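Local coordinates for 4-hydroxy-3-methylbut-2-enyl diphosphate reductase (Aquifex aeolicus, PDB 3DNF), which reduces (E)-4-hydroxy-3-methylbut-2-enyl diphosphate to isopentenyl and dimethylallyl diphosphate with an iron-sulfur cluster, the last step of the non-mevalonate isoprenoid pathway, at residues K204-A207 and V212-I215. Sequence-based numbering, arbitrary orientation.
Sequences KKLA and VMII
The backbones of A207, next in the chain to L206 of helix 195-206, and M213, on strand 212-216, approach to 6.3 Å between their CA atoms, across a four-residue connection that is neither helix nor strand. M213 supplies the strand's whole share of the contact: its CB points toward 204-207. The closest approach is that of M213 CG to A207 CA, 3.7 Å, so the methionine packs on the backbone of A207 as well as on its methyl group, where A207 CB lies 4.1 Å from M213 CG. With CG anti to its own carbonyl carbon (chi1 -87°), and further bends at chi2 and chi3, the methionine chain is folded rather than extended. The fold keeps its sulfur beside L206 and A207, with SD 4.1 Å from A207 CA and 4.4 Å from L206 CG, a looser apolar touch. All three residues are buried, and the 125 Å² enclosed between the segments comes from van der Waals packing alone. Helix 222-234 packs alongside, with L234 against A207 and S231 against M213, while A207 O accepts a hydrogen bond from N235 ND2. Strand 212-216 is an inner strand of a four-stranded parallel sheet, between 257-262 and 238-241. The short loop after helix 195-206 leads into it, and the packing is that of a helix-to-strand connection in an open alpha/beta lobe of IspH, here away from the iron-sulfur site.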
loop_
_atom_site.group_PDB
_atom_site.type_symbol
_atom_site.label_atom_id
_atom_site.label_comp_id
_atom_site.label_asym_id
_atom_site.label_seq_id
_atom_site.Cartn_x
_atom_site.Cartn_y
_atom_site.Cartn_z
ATOM N N LYS B 204 1.236 3.343 -27.755
ATOM C CA LYS B 204 2.528 2.648 -27.650
ATOM C C LYS B 204 2.699 1.556 -28.706
ATOM O O LYS B 204 3.762 1.445 -29.315
ATOM C CB LYS B 204 2.729 2.041 -26.259
ATOM C CG LYS B 204 3.176 3.020 -25.192
ATOM C CD LYS B 204 4.232 2.397 -24.280
ATOM C CE LYS B 204 4.543 3.278 -23.070
ATOM N NZ LYS B 204 3.404 3.336 -22.113
ATOM N N LYS B 205 1.656 0.755 -28.907
ATOM C CA LYS B 205 1.702 -0.338 -29.871
ATOM C C LYS B 205 1.622 0.158 -31.319
ATOM O O LYS B 205 2.280 -0.397 -32.208
ATOM C CB LYS B 205 0.595 -1.360 -29.596
ATOM C CG LYS B 205 0.778 -2.165 -28.309
ATOM C CD LYS B 205 -0.179 -3.370 -28.227
ATOM C CE LYS B 205 -1.673 -2.976 -28.290
ATOM N NZ LYS B 205 -2.233 -2.337 -27.051
ATOM N N LEU B 206 0.832 1.202 -31.558
ATOM C CA LEU B 206 0.645 1.697 -32.917
ATOM C C LEU B 206 1.816 2.555 -33.413
ATOM O O LEU B 206 2.222 2.445 -34.581
ATOM C CB LEU B 206 -0.694 2.432 -33.065
ATOM C CG LEU B 206 -1.186 2.701 -34.499
ATOM C CD1 LEU B 206 -1.260 1.422 -35.338
ATOM C CD2 LEU B 206 -2.530 3.429 -34.518
ATOM N N ALA B 207 2.374 3.377 -32.522
ATOM C CA ALA B 207 3.440 4.332 -32.885
ATOM C C ALA B 207 4.553 3.809 -33.828
ATOM O O ALA B 207 4.778 4.402 -34.881
ATOM C CB ALA B 207 4.039 5.003 -31.640
ATOM N N VAL B 212 3.586 7.895 -39.854
ATOM C CA VAL B 212 3.274 9.129 -39.136
ATOM C C VAL B 212 2.202 8.850 -38.107
ATOM O O VAL B 212 1.270 8.086 -38.367
ATOM C CB VAL B 212 2.813 10.277 -40.088
ATOM C CG1 VAL B 212 1.874 9.753 -41.174
ATOM C CG2 VAL B 212 2.134 11.421 -39.316
ATOM N N MET B 213 2.375 9.462 -36.939
ATOM C CA MET B 213 1.395 9.440 -35.865
ATOM C C MET B 213 0.744 10.813 -35.727
ATOM O O MET B 213 1.435 11.828 -35.621
ATOM C CB MET B 213 2.072 9.030 -34.551
ATOM C CG MET B 213 2.140 7.526 -34.320
ATOM S SD MET B 213 0.495 6.739 -34.296
ATOM C CE MET B 213 -0.247 7.332 -32.771
ATOM N N ILE B 214 -0.589 10.831 -35.746
ATOM C CA ILE B 214 -1.384 12.031 -35.455
ATOM C C ILE B 214 -2.093 11.891 -34.110
ATOM O O ILE B 214 -2.840 10.936 -33.894
ATOM C CB ILE B 214 -2.447 12.320 -36.563
ATOM C CG1 ILE B 214 -1.809 12.379 -37.961
ATOM C CG2 ILE B 214 -3.255 13.596 -36.235
ATOM C CD1 ILE B 214 -0.681 13.425 -38.146
ATOM N N ILE B 215 -1.847 12.845 -33.215
ATOM C CA ILE B 215 -2.477 12.887 -31.894
ATOM C C ILE B 215 -3.394 14.111 -31.828
ATOM O O ILE B 215 -2.941 15.255 -31.990
ATOM C CB ILE B 215 -1.415 12.909 -30.740
ATOM C CG1 ILE B 215 -0.502 11.656 -30.769
ATOM C CG2 ILE B 215 -2.073 13.138 -29.375
ATOM C CD1 ILE B 215 -1.211 10.301 -30.668
#